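Local coordinates for 457aa long hypothetical protein (Pyrococcus horikoshii, PDB 2CSU) that is of uncharacterised function but belongs to the succinyl-CoA ligase-like proteins, joining a Rossmann-type CoA-binding domain to a flavodoxin-like domain and a ligase-CoA domain, at residues 144-156 with 166-180. Sequence-based numbering, arbitrary orientation.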
# COMPACT_ATOMS: atom_id res chain seq x y z
N ILE A 144 18.38 7.42 11.79
CA ILE A 144 17.28 6.49 11.54
C ILE A 144 17.83 5.23 10.87
O ILE A 144 18.95 5.22 10.37
CB ILE A 144 16.16 7.11 10.64
CG1 ILE A 144 16.69 7.37 9.23
CG2 ILE A 144 15.63 8.40 11.28
CD1 ILE A 144 15.58 7.79 8.26
N THR A 145 17.05 4.15 10.85
CA THR A 145 17.53 2.91 10.24
C THR A 145 17.81 3.09 8.74
O THR A 145 17.14 3.86 8.05
CB THR A 145 16.51 1.76 10.46
OG1 THR A 145 17.10 0.52 10.08
CG2 THR A 145 15.26 1.98 9.64
N VAL A 146 18.82 2.38 8.23
CA VAL A 146 19.20 2.47 6.82
C VAL A 146 18.16 1.82 5.89
O VAL A 146 17.56 0.80 6.21
CB VAL A 146 20.60 1.81 6.58
CG1 VAL A 146 20.48 0.29 6.60
CG2 VAL A 146 21.20 2.29 5.27
N ALA A 147 17.95 2.43 4.73
CA ALA A 147 16.99 1.87 3.80
C ALA A 147 17.63 0.64 3.15
O ALA A 147 18.85 0.44 3.26
CB ALA A 147 16.65 2.92 2.72
N LYS A 148 16.82 -0.19 2.50
CA LYS A 148 17.38 -1.35 1.83
C LYS A 148 18.17 -0.87 0.62
O LYS A 148 17.99 0.26 0.16
CB LYS A 148 16.28 -2.30 1.37
CG LYS A 148 15.69 -3.14 2.49
CD LYS A 148 14.82 -4.25 1.95
CE LYS A 148 14.52 -5.30 3.01
NZ LYS A 148 13.65 -6.38 2.44
N LYS A 149 19.03 -1.73 0.11
CA LYS A 149 19.85 -1.39 -1.06
C LYS A 149 18.99 -1.25 -2.32
O LYS A 149 18.02 -1.97 -2.52
CB LYS A 149 20.87 -2.52 -1.25
CG LYS A 149 22.16 -2.03 -1.92
CD LYS A 149 23.24 -3.12 -1.94
CE LYS A 149 24.47 -2.71 -2.76
NZ LYS A 149 24.18 -2.86 -4.18
N GLY A 150 19.35 -0.26 -3.16
CA GLY A 150 18.56 -0.02 -4.36
C GLY A 150 19.23 0.98 -5.30
O GLY A 150 20.33 1.46 -5.08
N ASN A 151 18.52 1.27 -6.42
CA ASN A 151 19.10 2.14 -7.44
C ASN A 151 18.30 3.43 -7.65
O ASN A 151 18.44 4.12 -8.65
CB ASN A 151 19.21 1.35 -8.74
CG ASN A 151 20.19 0.21 -8.58
OD1 ASN A 151 19.84 -0.89 -8.15
ND2 ASN A 151 21.44 0.47 -9.00
N VAL A 152 17.39 3.72 -6.69
CA VAL A 152 16.70 5.01 -6.72
C VAL A 152 17.30 6.00 -5.72
O VAL A 152 17.38 5.74 -4.52
CB VAL A 152 15.23 4.79 -6.39
CG1 VAL A 152 14.60 6.14 -6.05
CG2 VAL A 152 14.51 4.19 -7.59
N ALA A 153 17.75 7.16 -6.18
CA ALA A 153 18.32 8.16 -5.29
C ALA A 153 17.15 9.01 -4.84
O ALA A 153 16.43 9.58 -5.67
CB ALA A 153 19.34 9.00 -6.04
N PHE A 154 16.94 9.11 -3.54
CA PHE A 154 15.81 9.87 -3.02
C PHE A 154 16.23 11.12 -2.25
O PHE A 154 16.99 11.04 -1.29
CB PHE A 154 14.95 8.94 -2.14
CG PHE A 154 13.80 9.63 -1.44
CD1 PHE A 154 12.98 10.54 -2.11
CD2 PHE A 154 13.50 9.31 -0.12
CE1 PHE A 154 11.87 11.12 -1.48
CE2 PHE A 154 12.39 9.87 0.52
CZ PHE A 154 11.58 10.78 -0.17
N ILE A 155 15.75 12.27 -2.72
CA ILE A 155 16.03 13.56 -2.08
C ILE A 155 14.74 14.11 -1.49
O ILE A 155 13.77 14.39 -2.20
CB ILE A 155 16.57 14.60 -3.08
CG1 ILE A 155 17.85 14.08 -3.75
CG2 ILE A 155 16.88 15.91 -2.34
CD1 ILE A 155 18.41 15.03 -4.82
N SER A 156 14.72 14.28 -0.18
CA SER A 156 13.52 14.79 0.45
C SER A 156 13.73 16.08 1.23
O SER A 156 14.65 16.19 2.04
CB SER A 156 12.90 13.73 1.35
OG SER A 156 11.81 14.30 2.05
N VAL A 166 11.33 5.60 4.25
CA VAL A 166 12.36 4.58 4.42
C VAL A 166 11.73 3.36 5.10
O VAL A 166 11.91 2.23 4.65
CB VAL A 166 13.53 5.12 5.26
CG1 VAL A 166 14.46 4.00 5.69
CG2 VAL A 166 14.31 6.15 4.46
N TYR A 167 10.96 3.58 6.16
CA TYR A 167 10.32 2.46 6.85
C TYR A 167 9.34 1.78 5.93
O TYR A 167 9.18 0.56 5.96
CB TYR A 167 9.56 2.91 8.11
CG TYR A 167 10.39 3.76 9.05
CD1 TYR A 167 11.78 3.65 9.06
CD2 TYR A 167 9.79 4.67 9.92
CE1 TYR A 167 12.55 4.43 9.91
CE2 TYR A 167 10.56 5.46 10.77
CZ TYR A 167 11.94 5.33 10.76
OH TYR A 167 12.71 6.11 11.58
N LYS A 168 8.66 2.58 5.11
CA LYS A 168 7.69 2.05 4.18
C LYS A 168 8.35 1.08 3.21
O LYS A 168 7.96 -0.07 3.11
CB LYS A 168 7.03 3.18 3.39
CG LYS A 168 5.94 2.70 2.42
CD LYS A 168 5.26 3.87 1.72
CE LYS A 168 3.89 3.50 1.18
NZ LYS A 168 3.88 2.51 0.08
N THR A 169 9.35 1.58 2.48
CA THR A 169 10.07 0.78 1.49
C THR A 169 10.73 -0.47 2.05
O THR A 169 10.79 -1.50 1.38
CB THR A 169 11.16 1.63 0.82
OG1 THR A 169 11.90 2.32 1.83
CG2 THR A 169 10.52 2.64 -0.14
N ILE A 170 11.23 -0.38 3.28
CA ILE A 170 11.89 -1.50 3.93
C ILE A 170 10.94 -2.68 3.99
O ILE A 170 11.27 -3.78 3.54
CB ILE A 170 12.34 -1.11 5.36
CG1 ILE A 170 13.57 -0.20 5.27
CG2 ILE A 170 12.65 -2.37 6.19
CD1 ILE A 170 14.05 0.34 6.59
N LYS A 171 9.74 -2.44 4.52
CA LYS A 171 8.75 -3.50 4.60
C LYS A 171 8.27 -3.95 3.22
O LYS A 171 7.95 -5.13 3.02
CB LYS A 171 7.55 -3.05 5.43
CG LYS A 171 6.43 -4.07 5.44
CD LYS A 171 5.38 -3.77 6.49
CE LYS A 171 4.12 -4.59 6.25
NZ LYS A 171 3.16 -4.48 7.38
N GLU A 172 8.21 -3.01 2.27
CA GLU A 172 7.74 -3.31 0.92
C GLU A 172 8.87 -3.87 0.07
O GLU A 172 8.70 -4.12 -1.13
CB GLU A 172 7.17 -2.06 0.24
CG GLU A 172 5.86 -1.56 0.84
CD GLU A 172 5.30 -0.35 0.11
OE1 GLU A 172 6.10 0.36 -0.53
OE2 GLU A 172 4.08 -0.10 0.18
N ASP A 173 10.03 -4.03 0.69
CA ASP A 173 11.20 -4.57 0.02
C ASP A 173 11.69 -3.78 -1.19
O ASP A 173 12.00 -4.36 -2.23
CB ASP A 173 10.94 -6.02 -0.41
CG ASP A 173 12.19 -6.68 -0.98
OD1 ASP A 173 13.04 -7.12 -0.17
OD2 ASP A 173 12.33 -6.75 -2.22
N ILE A 174 11.73 -2.47 -1.08
CA ILE A 174 12.28 -1.66 -2.14
C ILE A 174 13.32 -0.79 -1.45
O ILE A 174 13.13 -0.40 -0.31
CB ILE A 174 11.21 -0.83 -2.91
CG1 ILE A 174 10.24 -0.13 -1.96
CG2 ILE A 174 10.42 -1.76 -3.82
CD1 ILE A 174 8.92 0.32 -2.63
N GLY A 175 14.43 -0.54 -2.12
CA GLY A 175 15.47 0.25 -1.51
C GLY A 175 15.92 1.44 -2.33
O GLY A 175 15.42 1.71 -3.42
N PHE A 176 16.88 2.16 -1.78
CA PHE A 176 17.42 3.34 -2.43
C PHE A 176 18.91 3.18 -2.56
O PHE A 176 19.54 2.50 -1.75
CB PHE A 176 17.14 4.58 -1.58
CG PHE A 176 15.69 4.86 -1.35
CD1 PHE A 176 14.85 5.19 -2.40
CD2 PHE A 176 15.17 4.83 -0.06
CE1 PHE A 176 13.50 5.51 -2.17
CE2 PHE A 176 13.84 5.14 0.19
CZ PHE A 176 13.00 5.48 -0.87
N SER A 177 19.48 3.79 -3.58
CA SER A 177 20.92 3.77 -3.77
C SER A 177 21.43 4.82 -2.78
O SER A 177 22.29 4.55 -1.94
CB SER A 177 21.26 4.17 -5.20
OG SER A 177 20.41 5.21 -5.66
N LYS A 178 20.87 6.03 -2.88
CA LYS A 178 21.27 7.11 -1.98
C LYS A 178 20.06 7.82 -1.41
O LYS A 178 18.99 7.82 -2.02
CB LYS A 178 22.16 8.11 -2.71
CG LYS A 178 23.33 7.52 -3.43
CD LYS A 178 24.19 8.60 -4.06
CE LYS A 178 25.57 8.08 -4.42
NZ LYS A 178 25.59 7.19 -5.62
N PHE A 179 20.23 8.40 -0.23
CA PHE A 179 19.18 9.15 0.46
C PHE A 179 19.72 10.47 0.99
O PHE A 179 20.75 10.55 1.65
CB PHE A 179 18.67 8.29 1.61
CG PHE A 179 17.74 9.10 2.48
CD1 PHE A 179 16.39 9.17 2.15
CD2 PHE A 179 18.23 9.74 3.60
CE1 PHE A 179 15.53 9.90 2.96
CE2 PHE A 179 17.36 10.47 4.41
CZ PHE A 179 16.01 10.55 4.09
N ILE A 180 18.99 11.55 0.64
CA ILE A 180 19.45 12.86 1.06
C ILE A 180 18.33 13.71 1.66
O ILE A 180 17.44 14.19 0.98
CB ILE A 180 20.05 13.58 -0.15
CG1 ILE A 180 21.22 12.78 -0.70
CG2 ILE A 180 20.57 14.97 0.27
CD1 ILE A 180 20.83 11.94 -1.92
O HOH W 1 14.72 4.35 12.72
O HOH W 2 14.37 0.62 1.69
O HOH W 3 15.41 0.34 -6.57
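A water molecule bound by Lys148 N, Thr169 OG1 and Ile174 O ties the two segments together: it accepts from Lys148 N at 2.7 Å and donates to the other two, the carbonyl O of Ile174 lying 2.6 Å away. The Lys148 side chain, extended beyond CG, carries NZ to 2.8 Å from Asp173 OD1 in a salt bridge; NZ approaches OD1 from the anti side, slightly out of the carboxylate plane. Asp173 is the first residue beyond helix 159-171 to leave helical geometry; its positive phi and two bonds back into the last turn make a Schellman motif.

From there the chain enters strand 175-181, closing a beta-alpha-beta unit whose first strand, 152-156, runs parallel to it, with 6° between the axes of 152-156 and 178-180. The parallel register follows from three bonds: Phe154 N donates to Lys178 O, Phe154 O accepts from Ile180 N at 2.8 Å, and Ser156 N donates to Ile180 O. At the strand entrance Ser177 N reaches Val152 O at 3.0 Å, but from above the carbonyl plane, 57° out of it.

Three phenylalanines cluster on one side of this flavodoxin-like sheet. With CG anti to the backbone N (chi1 175°), Phe154 lies alongside Phe179, CD2 to CD1 3.7 Å, their planes oblique, while its CB sits over one face of the Phe176 ring, 4.0 Å from the centroid. Ala147 CB meets the edge of that ring at CD2 (3.7 Å) and also packs on Val166 CG1 of the helix. On the reverse side, Ile155 and Ile180 point the same way, both against Leu193 of helix 190-197.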